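Local coordinates for protein glycerol-3-phosphate dehydrogenase [NAD(+)] 1 (Saccharomyces cerevisiae, PDB 4FGW) that catalyses the NAD-linked interconversion of dihydroxyacetone phosphate and sn-glycerol 3-phosphate, supporting the glycerol production by which yeast withstands hyperosmotic stress, at residues K36-G41 / I112-D117; S42-T47 / K94-I99; I49-A54 / R224-V229; I85-H90 / L105-D110; S180-A185 / V299-T304. All coordinates share one frame; numbering follows the deposited sequence.

Contact 1. Residues K36-G41 / I112-D117; sequences KVTVIG and IDSVKD
Thr38 and Ser114 carry the tight part of this contact. The Thr38 hydroxyl OG1 donates to the backbone Ser114 O over 2.7 Å, approaching from a position tilted 33° out of the carbonyl plane. With chi1 at -63°, OG1 lies beside the Thr38 backbone N and CG2 is anti to that nitrogen, and this methyl packs 3.8 Å from Ser114 CB. One threonine thus has a grip on both the backbone and the side chain of Ser114. Ser114 OG, 3.9 Å from Ile40 CD1, spends its hydrogen bond on Leu111 O. Beyond it, Ile40 CD1 reaches Val115 CG2 at 4.2 Å, the two side chains crossing at about a right angle. Strand 35-40 is an inner strand of the Rossmann-type parallel sheet, and helix 111-115 belongs to the crossover from edge strand 105-108 to strand 120-123, on the other flank of 35-40. An alanine at Thr38 would probably leave Ser114 O without this donor and open a gap beside Ser114 CB. Toward Lys36 the packing thins out and meets solvent. Here the aliphatic CD of Lys36 touches Asp117 O at 3.6 Å. Farther out, on the solvent side, Lys36 NZ and Lys116 NZ remain 6.2 Å apart, like charges with no contact between them.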
# COMPACT_ATOMS: atom_id res chain seq x y z
N LYS A 36 36.91 5.88 1.66
CA LYS A 36 36.88 6.77 0.49
C LYS A 36 35.70 6.33 -0.38
O LYS A 36 35.59 5.14 -0.72
CB LYS A 36 38.21 6.68 -0.27
CG LYS A 36 38.67 8.02 -0.84
CD LYS A 36 40.13 7.98 -1.31
CE LYS A 36 41.10 8.42 -0.24
NZ LYS A 36 42.50 8.43 -0.75
N VAL A 37 34.79 7.26 -0.71
CA VAL A 37 33.59 6.96 -1.49
C VAL A 37 33.62 7.59 -2.89
O VAL A 37 33.93 8.78 -3.03
CB VAL A 37 32.26 7.29 -0.73
CG1 VAL A 37 31.07 6.53 -1.34
CG2 VAL A 37 32.37 6.99 0.76
N THR A 38 33.28 6.79 -3.91
CA THR A 38 33.18 7.23 -5.31
C THR A 38 31.81 6.84 -5.88
O THR A 38 31.35 5.72 -5.69
CB THR A 38 34.36 6.70 -6.15
OG1 THR A 38 35.58 7.25 -5.65
CG2 THR A 38 34.23 7.04 -7.64
N VAL A 39 31.19 7.79 -6.59
CA VAL A 39 29.91 7.61 -7.26
C VAL A 39 30.16 7.55 -8.77
O VAL A 39 30.73 8.49 -9.34
CB VAL A 39 28.88 8.71 -6.87
CG1 VAL A 39 27.54 8.52 -7.59
CG2 VAL A 39 28.66 8.73 -5.36
N ILE A 40 29.76 6.45 -9.42
CA ILE A 40 29.87 6.28 -10.87
C ILE A 40 28.48 6.64 -11.42
O ILE A 40 27.57 5.81 -11.32
CB ILE A 40 30.32 4.83 -11.25
CG1 ILE A 40 31.62 4.37 -10.53
CG2 ILE A 40 30.39 4.63 -12.78
CD1 ILE A 40 32.91 5.21 -10.72
N GLY A 41 28.30 7.87 -11.90
CA GLY A 41 26.99 8.29 -12.38
C GLY A 41 26.83 9.62 -13.08
O GLY A 41 26.60 9.65 -14.30
N ILE A 112 39.05 5.58 -14.09
CA ILE A 112 40.06 4.95 -13.27
C ILE A 112 40.60 5.86 -12.19
O ILE A 112 40.91 5.41 -11.11
CB ILE A 112 41.21 4.44 -14.13
CG1 ILE A 112 40.62 3.69 -15.31
CG2 ILE A 112 42.10 3.51 -13.35
CD1 ILE A 112 39.18 3.56 -15.17
N ASP A 113 40.69 7.14 -12.47
CA ASP A 113 41.22 8.05 -11.47
C ASP A 113 40.26 8.20 -10.29
O ASP A 113 40.67 8.37 -9.15
CB ASP A 113 41.53 9.42 -12.07
CG ASP A 113 42.21 10.35 -11.08
OD1 ASP A 113 42.05 11.57 -11.18
OD2 ASP A 113 42.91 9.86 -10.20
N SER A 114 38.97 8.13 -10.59
CA SER A 114 37.91 8.30 -9.59
C SER A 114 37.89 7.10 -8.63
O SER A 114 37.56 7.24 -7.45
CB SER A 114 36.55 8.47 -10.26
OG SER A 114 36.16 7.30 -10.96
N VAL A 115 38.29 5.92 -9.14
CA VAL A 115 38.36 4.64 -8.43
C VAL A 115 39.71 4.43 -7.69
O VAL A 115 39.82 3.52 -6.87
CB VAL A 115 37.93 3.51 -9.42
CG1 VAL A 115 38.61 2.16 -9.15
CG2 VAL A 115 36.41 3.36 -9.46
N LYS A 116 40.62 5.39 -7.87
CA LYS A 116 41.93 5.41 -7.25
C LYS A 116 41.85 4.99 -5.81
O LYS A 116 41.47 5.76 -4.96
CB LYS A 116 42.53 6.81 -7.31
CG LYS A 116 44.02 6.84 -7.63
CD LYS A 116 44.85 6.27 -6.49
CE LYS A 116 46.29 6.80 -6.47
NZ LYS A 116 46.53 7.83 -5.41
N ASP A 117 42.25 3.76 -5.56
CA ASP A 117 41.95 3.11 -4.29
C ASP A 117 40.81 3.80 -3.55
O ASP A 117 40.94 4.84 -2.92
CB ASP A 117 43.17 2.82 -3.42
CG ASP A 117 43.37 1.33 -3.21
OD1 ASP A 117 42.87 0.79 -2.20
OD2 ASP A 117 43.99 0.69 -4.08

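Contact 2. Residues S42-T47 / K94-I99; sequences SGNWGT and KYLPGI
The backbones of Gly43 and Tyr95 pass with their CA atoms 5.3 Å apart, Gly43 at the N-cap of helix 44-59 and Tyr95 just before the type II turn Leu96-Ile99. Gly43 and Gly46, with Gly41 before them, fit the GxGxxG pattern of a Rossmann fold, and residues 42-46 probably bind NAD(+), as in related enzymes. Against this loop Tyr95 sets its CB 3.9 Å from Gly43 C. The near part of the ring still meets Gly43 CA and Ser42 O obliquely; its far end leads away, and the phenolic OH bonds to Glu75. Leu96, with CG anti to the backbone N (chi1 -160°), divides its two methyls between separate helix residues. CD1 lies 4.0 Å from Asn44 O, and the side chains of Asn44 and Leu96 cross at about a right angle. CD2 meets Thr47 CG2 at 3.9 Å, these side chains sliding past each other in opposite directions. Asn44 ND2 comes near Tyr95 O, but the angle is too poor for a bond. The contacts between the two segments are packing. The first helical turn is secured from within: Gly43 O accepts twice from the same residue, from Thr47 N at 3.0 Å and from Thr47 OG1 at 2.6 Å.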
# COMPACT_ATOMS: atom_id res chain seq x y z
N SER A 42 26.84 10.71 -12.29
CA SER A 42 26.74 12.11 -12.74
C SER A 42 25.41 12.64 -13.32
O SER A 42 25.27 13.85 -13.50
CB SER A 42 27.93 12.54 -13.59
OG SER A 42 27.90 12.00 -14.90
N GLY A 43 24.44 11.76 -13.57
CA GLY A 43 23.13 12.17 -14.07
C GLY A 43 22.24 12.71 -12.96
O GLY A 43 22.73 13.21 -11.94
N ASN A 44 20.93 12.61 -13.17
CA ASN A 44 19.89 12.94 -12.18
C ASN A 44 20.14 12.38 -10.80
O ASN A 44 20.44 13.06 -9.85
CB ASN A 44 18.60 12.30 -12.67
CG ASN A 44 17.53 13.28 -12.90
OD1 ASN A 44 16.55 13.00 -13.56
ND2 ASN A 44 17.69 14.44 -12.36
N TRP A 45 19.96 11.08 -10.74
CA TRP A 45 20.09 10.26 -9.55
C TRP A 45 21.52 10.18 -9.05
O TRP A 45 21.74 10.21 -7.84
CB TRP A 45 19.45 8.88 -9.81
CG TRP A 45 19.09 8.05 -8.60
CD1 TRP A 45 19.07 6.69 -8.53
CD2 TRP A 45 18.60 8.52 -7.33
NE1 TRP A 45 18.63 6.28 -7.30
CE2 TRP A 45 18.33 7.38 -6.54
CE3 TRP A 45 18.40 9.79 -6.77
CZ2 TRP A 45 17.87 7.48 -5.22
CZ3 TRP A 45 17.91 9.89 -5.47
CH2 TRP A 45 17.64 8.74 -4.72
N GLY A 46 22.47 10.12 -9.98
CA GLY A 46 23.90 10.07 -9.71
C GLY A 46 24.42 11.26 -8.93
O GLY A 46 25.12 11.07 -7.93
N THR A 47 24.08 12.49 -9.37
CA THR A 47 24.49 13.74 -8.73
C THR A 47 23.82 13.89 -7.36
O THR A 47 24.47 14.31 -6.40
CB THR A 47 24.21 14.95 -9.64
OG1 THR A 47 24.68 14.67 -10.95
CG2 THR A 47 24.86 16.23 -9.14
N LYS A 94 23.54 20.90 -16.32
CA LYS A 94 22.78 20.14 -17.31
C LYS A 94 21.83 19.10 -16.71
O LYS A 94 20.67 19.06 -17.11
CB LYS A 94 23.74 19.48 -18.33
CG LYS A 94 23.03 18.94 -19.57
CD LYS A 94 23.99 18.31 -20.56
CE LYS A 94 23.25 17.62 -21.68
NZ LYS A 94 24.17 16.99 -22.65
N TYR A 95 22.32 18.26 -15.79
CA TYR A 95 21.55 17.15 -15.21
C TYR A 95 20.80 17.40 -13.91
O TYR A 95 19.85 16.68 -13.62
CB TYR A 95 22.38 15.85 -15.20
CG TYR A 95 22.91 15.48 -16.56
CD1 TYR A 95 24.21 15.82 -16.95
CD2 TYR A 95 22.11 14.82 -17.49
CE1 TYR A 95 24.69 15.52 -18.22
CE2 TYR A 95 22.59 14.51 -18.77
CZ TYR A 95 23.88 14.85 -19.12
OH TYR A 95 24.35 14.53 -20.38
N LEU A 96 21.22 18.41 -13.12
CA LEU A 96 20.56 18.77 -11.86
C LEU A 96 20.65 20.31 -11.64
O LEU A 96 21.38 20.77 -10.76
CB LEU A 96 21.19 17.97 -10.69
CG LEU A 96 20.38 17.84 -9.40
CD1 LEU A 96 19.23 16.84 -9.55
CD2 LEU A 96 21.28 17.40 -8.26
N PRO A 97 19.93 21.12 -12.46
CA PRO A 97 20.04 22.59 -12.32
C PRO A 97 19.40 23.18 -11.05
O PRO A 97 18.38 22.69 -10.58
CB PRO A 97 19.38 23.12 -13.59
CG PRO A 97 18.37 22.06 -13.94
CD PRO A 97 19.03 20.76 -13.58
N GLY A 98 20.04 24.23 -10.53
CA GLY A 98 19.61 24.96 -9.34
C GLY A 98 19.97 24.33 -8.01
O GLY A 98 19.63 24.89 -6.96
N ILE A 99 20.64 23.16 -8.03
CA ILE A 99 21.02 22.45 -6.81
C ILE A 99 22.47 22.67 -6.45
O ILE A 99 23.37 22.22 -7.17
CB ILE A 99 20.61 20.94 -6.84
CG1 ILE A 99 19.06 20.76 -6.97
CG2 ILE A 99 21.19 20.14 -5.66
CD1 ILE A 99 18.16 21.28 -5.78

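Contact 3. Residues I49-A54 / R224-V229; sequences IAKVVA and RPYFHV
Arg224 reaches Val52 of helix 44-59 with a bent chain, and its atoms can be followed in turn. CB sits 3.7 Å above one face of its own segment's Tyr226 ring, offset toward the rim. CG, anti to the carbonyl carbon of Arg224, lies 3.9 Å from Val52 CG1, the two side chains sliding past each other in opposite directions. A bend at chi2 (-62°) brings CD to 3.8 Å from Val52 O, and a second bend at chi3 (-64°) places NE, which forms a salt bridge with Glu55. Pro225 CD lies above one face of the guanidinium, toward its rim. Tyr226 OH also bonds to Glu55, as does Lys51 NZ, so that this carboxylate gathers partners from both segments; it would probably offset the like charges of Arg224 and Lys51. Val52 is the centre of the apolar packing. Its CG1 is 4.1 Å from Phe227 CD2, while its CG2 approaches Tyr226 OH to 3.7 Å. Ile49 extends the apolar patch, CD1 reaching Phe227 CE2 at 4.0 Å with the side chains at about a right angle. Paired backbone bonds between Arg224 and Phe227 close the type I turn that presents these groups. The contact is a helix-on-sheet packing: helix 44-59, which follows the glycine-rich loop of the Rossmann fold, here covers the start of strand 227-232, an outermost strand of the mixed eight-stranded sheet.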
# COMPACT_ATOMS: atom_id res chain seq x y z
N ILE A 49 22.56 11.37 -5.36
CA ILE A 49 23.12 10.41 -4.41
C ILE A 49 24.53 10.80 -3.94
O ILE A 49 24.87 10.58 -2.78
CB ILE A 49 22.93 8.93 -4.83
CG1 ILE A 49 22.44 8.06 -3.66
CG2 ILE A 49 24.17 8.32 -5.49
CD1 ILE A 49 20.95 8.17 -3.35
N ALA A 50 25.31 11.45 -4.83
CA ALA A 50 26.66 11.95 -4.57
C ALA A 50 26.63 13.14 -3.60
O ALA A 50 27.56 13.30 -2.82
CB ALA A 50 27.32 12.34 -5.87
N LYS A 51 25.54 13.95 -3.64
CA LYS A 51 25.31 15.09 -2.76
C LYS A 51 25.00 14.57 -1.34
O LYS A 51 25.54 15.09 -0.36
CB LYS A 51 24.15 15.96 -3.30
CG LYS A 51 23.78 17.16 -2.43
CD LYS A 51 22.52 17.85 -2.94
CE LYS A 51 22.08 19.00 -2.08
NZ LYS A 51 21.31 18.55 -0.89
N VAL A 52 24.14 13.52 -1.26
CA VAL A 52 23.73 12.82 -0.03
C VAL A 52 24.98 12.23 0.67
O VAL A 52 25.17 12.43 1.87
CB VAL A 52 22.66 11.74 -0.39
CG1 VAL A 52 22.48 10.71 0.73
CG2 VAL A 52 21.32 12.39 -0.75
N VAL A 53 25.83 11.53 -0.11
CA VAL A 53 27.07 10.89 0.33
C VAL A 53 28.11 11.93 0.79
O VAL A 53 28.69 11.76 1.86
CB VAL A 53 27.57 9.88 -0.73
CG1 VAL A 53 29.04 9.53 -0.54
CG2 VAL A 53 26.71 8.62 -0.73
N ALA A 54 28.31 13.03 0.02
CA ALA A 54 29.25 14.11 0.37
C ALA A 54 28.87 14.83 1.68
O ALA A 54 29.77 15.22 2.44
CB ALA A 54 29.38 15.11 -0.77
N ARG A 224 19.86 10.78 5.89
CA ARG A 224 19.79 12.24 6.00
C ARG A 224 18.46 12.57 6.71
O ARG A 224 17.55 11.75 6.63
CB ARG A 224 19.83 12.92 4.61
CG ARG A 224 21.07 12.65 3.75
CD ARG A 224 22.39 13.14 4.35
NE ARG A 224 22.45 14.59 4.50
CZ ARG A 224 22.68 15.22 5.65
NH1 ARG A 224 22.88 14.52 6.77
NH2 ARG A 224 22.72 16.54 5.70
N PRO A 225 18.30 13.75 7.36
CA PRO A 225 16.99 14.06 7.98
C PRO A 225 15.83 14.11 6.97
O PRO A 225 14.70 13.76 7.31
CB PRO A 225 17.23 15.42 8.65
CG PRO A 225 18.74 15.52 8.81
CD PRO A 225 19.27 14.84 7.58
N TYR A 226 16.13 14.51 5.72
CA TYR A 226 15.20 14.60 4.59
C TYR A 226 15.17 13.30 3.74
O TYR A 226 14.44 13.23 2.76
CB TYR A 226 15.55 15.81 3.70
CG TYR A 226 16.91 15.72 3.04
CD1 TYR A 226 17.07 15.06 1.82
CD2 TYR A 226 18.04 16.31 3.60
CE1 TYR A 226 18.32 14.97 1.20
CE2 TYR A 226 19.29 16.24 2.99
CZ TYR A 226 19.42 15.57 1.78
OH TYR A 226 20.65 15.48 1.17
N PHE A 227 16.00 12.32 4.09
CA PHE A 227 16.11 11.07 3.32
C PHE A 227 16.32 9.91 4.29
O PHE A 227 17.47 9.55 4.59
CB PHE A 227 17.28 11.19 2.32
CG PHE A 227 17.40 10.14 1.24
CD1 PHE A 227 16.34 9.89 0.37
CD2 PHE A 227 18.61 9.48 1.03
CE1 PHE A 227 16.48 8.97 -0.67
CE2 PHE A 227 18.74 8.57 -0.02
CZ PHE A 227 17.68 8.33 -0.87
N HIS A 228 15.20 9.35 4.79
CA HIS A 228 15.23 8.25 5.76
C HIS A 228 15.72 6.95 5.12
O HIS A 228 15.22 6.55 4.07
CB HIS A 228 13.87 8.07 6.46
CG HIS A 228 13.56 9.11 7.49
ND1 HIS A 228 14.30 10.27 7.61
CD2 HIS A 228 12.57 9.13 8.41
CE1 HIS A 228 13.75 10.94 8.61
NE2 HIS A 228 12.71 10.30 9.12
N VAL A 229 16.71 6.31 5.76
CA VAL A 229 17.31 5.09 5.27
C VAL A 229 17.07 3.91 6.21
O VAL A 229 17.28 4.02 7.41
CB VAL A 229 18.83 5.30 4.93
CG1 VAL A 229 19.57 3.98 4.69
CG2 VAL A 229 19.00 6.22 3.73

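Contact 4. Residues I85-H90 / L105-D110; sequences IINTRH and LVANPD
In Asn87 a chi1 of -61° sets CG anti to the carbonyl carbon, and a small chi2 turns OD1 toward the backbone of Ala107. The amide then pairs with one residue through both of its ends. Ala107 N donates to OD1 over 2.8 Å at 161°, and Asn87 ND2 donates to Ala107 O over 3.2 Å at 170°. Each donor lies in the plane of the carbonyl it serves, on a lone pair, and Ala107 O is almost within the amide plane of Asn87. Such an amide takes the place that a further strand would fill, since Val106 and Asn108 bond by their backbones to strand 67-71 on the other side and 105-108 is outermost in the sheet. Ile86 CG2 packs on Ala107 CB at 3.8 Å, an apolar contact; Val106 CG1 lies alongside the amide, 3.7 Å from Asn87 OD1. The contact thereby ties the end of helix 82-86 to the strand that completes its beta-alpha-beta unit. An alanine at Asn87 would probably leave Ala107 N and Ala107 O both without these mates on the sheet's edge. At the end of the strand, Asn108 OD1 takes the N-H of Asp110 in an Asx turn that leads into the next helix. The pair of hydrogen bonds also fixes the rotation of the Asn87 amide, because a flip would set N-H against N-H and oxygen against oxygen.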
# COMPACT_ATOMS: atom_id res chain seq x y z
N ILE A 85 32.79 22.99 -14.14
CA ILE A 85 31.60 23.78 -13.79
C ILE A 85 31.14 23.33 -12.38
O ILE A 85 30.80 24.17 -11.54
CB ILE A 85 30.48 23.64 -14.87
CG1 ILE A 85 30.88 24.38 -16.18
CG2 ILE A 85 29.10 24.12 -14.37
CD1 ILE A 85 30.20 23.85 -17.48
N ILE A 86 31.19 22.01 -12.13
CA ILE A 86 30.84 21.38 -10.86
C ILE A 86 31.92 21.68 -9.80
O ILE A 86 31.58 22.00 -8.66
CB ILE A 86 30.54 19.85 -11.04
CG1 ILE A 86 29.24 19.64 -11.85
CG2 ILE A 86 30.47 19.10 -9.70
CD1 ILE A 86 29.23 18.39 -12.74
N ASN A 87 33.22 21.64 -10.18
CA ASN A 87 34.32 21.94 -9.25
C ASN A 87 34.49 23.45 -8.96
O ASN A 87 35.61 23.92 -8.82
CB ASN A 87 35.62 21.26 -9.70
CG ASN A 87 35.55 19.74 -9.76
OD1 ASN A 87 34.73 19.09 -9.09
ND2 ASN A 87 36.40 19.15 -10.57
N THR A 88 33.35 24.16 -8.76
CA THR A 88 33.09 25.59 -8.52
C THR A 88 32.50 26.22 -9.81
O THR A 88 33.13 26.07 -10.86
CB THR A 88 34.19 26.34 -7.71
OG1 THR A 88 33.59 27.07 -6.64
CG2 THR A 88 35.08 27.25 -8.57
N ARG A 89 31.24 26.75 -9.81
CA ARG A 89 30.33 27.09 -8.70
C ARG A 89 29.45 26.00 -8.04
O ARG A 89 28.44 26.34 -7.42
CB ARG A 89 29.49 28.32 -9.08
CG ARG A 89 30.13 29.64 -8.70
CD ARG A 89 29.25 30.39 -7.71
NE ARG A 89 29.91 31.59 -7.18
CZ ARG A 89 29.30 32.53 -6.46
NH1 ARG A 89 28.01 32.43 -6.20
NH2 ARG A 89 29.98 33.57 -6.02
N HIS A 90 29.84 24.72 -8.14
CA HIS A 90 29.16 23.57 -7.52
C HIS A 90 27.69 23.35 -7.93
O HIS A 90 26.78 23.35 -7.09
CB HIS A 90 29.36 23.53 -5.99
CG HIS A 90 30.80 23.59 -5.57
ND1 HIS A 90 31.57 22.45 -5.44
CD2 HIS A 90 31.57 24.67 -5.28
CE1 HIS A 90 32.77 22.86 -5.07
NE2 HIS A 90 32.81 24.19 -4.96
N LEU A 105 32.34 17.44 -2.89
CA LEU A 105 31.88 16.63 -4.02
C LEU A 105 32.65 17.07 -5.26
O LEU A 105 32.34 18.11 -5.85
CB LEU A 105 30.35 16.75 -4.21
CG LEU A 105 29.70 15.98 -5.38
CD1 LEU A 105 30.16 14.52 -5.44
CD2 LEU A 105 28.18 16.04 -5.29
N VAL A 106 33.68 16.29 -5.63
CA VAL A 106 34.57 16.56 -6.75
C VAL A 106 34.23 15.70 -7.97
O VAL A 106 34.18 14.47 -7.87
CB VAL A 106 36.07 16.48 -6.34
CG1 VAL A 106 37.00 16.62 -7.54
CG2 VAL A 106 36.41 17.52 -5.28
N ALA A 107 34.01 16.36 -9.12
CA ALA A 107 33.72 15.72 -10.41
C ALA A 107 35.03 15.24 -11.06
O ALA A 107 36.03 15.96 -11.03
CB ALA A 107 33.02 16.72 -11.32
N ASN A 108 35.00 14.03 -11.63
CA ASN A 108 36.18 13.44 -12.26
C ASN A 108 35.86 12.88 -13.65
O ASN A 108 34.96 12.04 -13.77
CB ASN A 108 36.80 12.37 -11.36
CG ASN A 108 38.27 12.16 -11.62
OD1 ASN A 108 38.69 11.84 -12.74
ND2 ASN A 108 39.09 12.34 -10.60
N PRO A 109 36.58 13.29 -14.72
CA PRO A 109 36.28 12.77 -16.06
C PRO A 109 36.87 11.39 -16.36
O PRO A 109 36.43 10.74 -17.31
CB PRO A 109 36.82 13.84 -17.00
CG PRO A 109 37.94 14.48 -16.24
CD PRO A 109 37.68 14.29 -14.76
N ASP A 110 37.87 10.96 -15.55
CA ASP A 110 38.56 9.68 -15.71
C ASP A 110 37.98 8.63 -14.75
O ASP A 110 38.03 8.81 -13.54
CB ASP A 110 40.08 9.85 -15.49
CG ASP A 110 40.92 8.67 -15.92
OD1 ASP A 110 40.80 7.59 -15.29
OD2 ASP A 110 41.77 8.84 -16.82

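Contact 5. Residues S180-A185 / V299-T304; sequences SGANIA and VADLIT
The flat carboxylate of Asp301 turns one face to the loop 180-185. Gly181 O stands over that face, 3.6 Å from Asp301 CG, and Ala182 CA lies over the same face, 3.6 Å from OD1. At the edge of the carboxylate, near its plane, a water is bonded to OD2. Gly181 O and Asp301 OD2 are both acceptors and cannot bond directly; Lys152 NZ reconciles them, making a salt bridge to Asp301 OD2 and a hydrogen bond to Gly181 O. The water adds a second link. It accepts from Ser180 OG at 2.7 Å and donates to Asp301 OD2, also at 2.7 Å, carrying the bridge from strand end to helix. Next to this polar cluster the packing is close and apolar. Ala182, centre of an inverse gamma turn, brings its CA to 4.2 Å from Asp301 CA. Ala182 CB meets Ala300 CB at 4.0 Å and also touches Ala300 O. Thr304 CG2, held between its backbone N and carbonyl carbon, also reaches Ala182 CB at 3.7 Å. Lys152 probably binds substrate and Lys245, whose side chain comes within about 3 Å of that of Asp301, is probably the proton acceptor, so the contact borders the likely active site. It joins the two family regions: the loop between strand 175-180 and helix 185-189 meets helix 296-307, which packs against helices 235-257 and 261-283, while Thr304 touches Asn262 of the second subunit.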
# COMPACT_ATOMS: atom_id res chain seq x y z
N SER A 180 17.17 1.31 -3.23
CA SER A 180 15.88 1.51 -3.91
C SER A 180 14.79 1.91 -2.92
O SER A 180 14.75 1.41 -1.81
CB SER A 180 15.48 0.24 -4.67
OG SER A 180 14.47 0.48 -5.63
N GLY A 181 13.91 2.81 -3.33
CA GLY A 181 12.80 3.27 -2.50
C GLY A 181 11.83 4.14 -3.26
O GLY A 181 12.03 4.40 -4.44
N ALA A 182 10.75 4.58 -2.59
CA ALA A 182 9.77 5.50 -3.17
C ALA A 182 10.40 6.91 -3.16
O ALA A 182 10.27 7.68 -2.20
CB ALA A 182 8.48 5.46 -2.37
N ASN A 183 11.14 7.21 -4.22
CA ASN A 183 11.86 8.47 -4.36
C ASN A 183 12.16 8.85 -5.80
O ASN A 183 12.16 8.00 -6.68
CB ASN A 183 13.15 8.49 -3.49
CG ASN A 183 14.04 7.29 -3.63
OD1 ASN A 183 14.61 7.02 -4.68
ND2 ASN A 183 14.19 6.57 -2.55
N ILE A 184 12.38 10.15 -6.03
CA ILE A 184 12.70 10.80 -7.31
C ILE A 184 13.92 11.69 -7.01
O ILE A 184 13.92 12.41 -6.01
CB ILE A 184 11.49 11.64 -7.83
CG1 ILE A 184 10.27 10.76 -8.13
CG2 ILE A 184 11.85 12.43 -9.06
CD1 ILE A 184 8.86 11.49 -8.05
N ALA A 185 14.95 11.64 -7.88
CA ALA A 185 16.18 12.44 -7.76
C ALA A 185 15.90 13.92 -7.47
O ALA A 185 16.48 14.47 -6.54
CB ALA A 185 17.01 12.30 -9.03
N VAL A 299 6.25 -2.04 -0.74
CA VAL A 299 4.93 -1.42 -0.65
C VAL A 299 4.88 0.10 -0.99
O VAL A 299 4.04 0.51 -1.79
CB VAL A 299 4.21 -1.79 0.68
CG1 VAL A 299 4.84 -1.10 1.90
CG2 VAL A 299 2.71 -1.50 0.61
N ALA A 300 5.80 0.90 -0.40
CA ALA A 300 5.83 2.36 -0.62
C ALA A 300 6.12 2.70 -2.10
O ALA A 300 5.42 3.54 -2.68
CB ALA A 300 6.85 3.02 0.29
N ASP A 301 7.08 1.99 -2.72
CA ASP A 301 7.39 2.22 -4.12
C ASP A 301 6.24 1.84 -5.03
O ASP A 301 5.97 2.53 -6.01
CB ASP A 301 8.71 1.57 -4.53
CG ASP A 301 9.41 2.32 -5.65
OD1 ASP A 301 8.93 3.40 -6.03
OD2 ASP A 301 10.43 1.81 -6.15
N LEU A 302 5.51 0.77 -4.67
CA LEU A 302 4.32 0.33 -5.38
C LEU A 302 3.22 1.42 -5.29
O LEU A 302 2.65 1.80 -6.31
CB LEU A 302 3.82 -1.01 -4.80
CG LEU A 302 2.58 -1.63 -5.46
CD1 LEU A 302 2.90 -2.10 -6.88
CD2 LEU A 302 2.04 -2.77 -4.63
N ILE A 303 2.95 1.92 -4.06
CA ILE A 303 1.94 2.95 -3.80
C ILE A 303 2.20 4.21 -4.64
O ILE A 303 1.31 4.63 -5.37
CB ILE A 303 1.76 3.24 -2.28
CG1 ILE A 303 1.13 2.02 -1.57
CG2 ILE A 303 0.91 4.51 -2.04
CD1 ILE A 303 1.20 2.04 0.00
N THR A 304 3.41 4.78 -4.56
CA THR A 304 3.75 5.99 -5.31
C THR A 304 3.62 5.84 -6.83
O THR A 304 3.12 6.76 -7.49
CB THR A 304 5.08 6.60 -4.83
OG1 THR A 304 5.15 7.95 -5.29
CG2 THR A 304 6.33 5.82 -5.30
O HOH W 1 11.93 -0.27 -5.39

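Overall arrangement
Contacts 3 and 5 are buried, whereas contacts 1, 2 and 4 are partly buried and run out toward solvent. Contacts 2 and 3 share helix 44-59, and contacts 1, 3 and 4 reach the same sheet, contact 3 at one outermost strand and contact 4 at the other. Leu105 of contact 4 packs on Ala50 and Ala54 of contact 3, and Trp45 of contact 2 touches both Phe227 of contact 3 and Asn183 of contact 5. Across their segments, contacts 1 and 4 use direct hydrogen bonds, contacts 2 and 3 rely on packing, and contact 5, about 11 Å from contact 1 at nearest atoms, adds a water bridge beside the lysines that probably bind substrate and accept the proton.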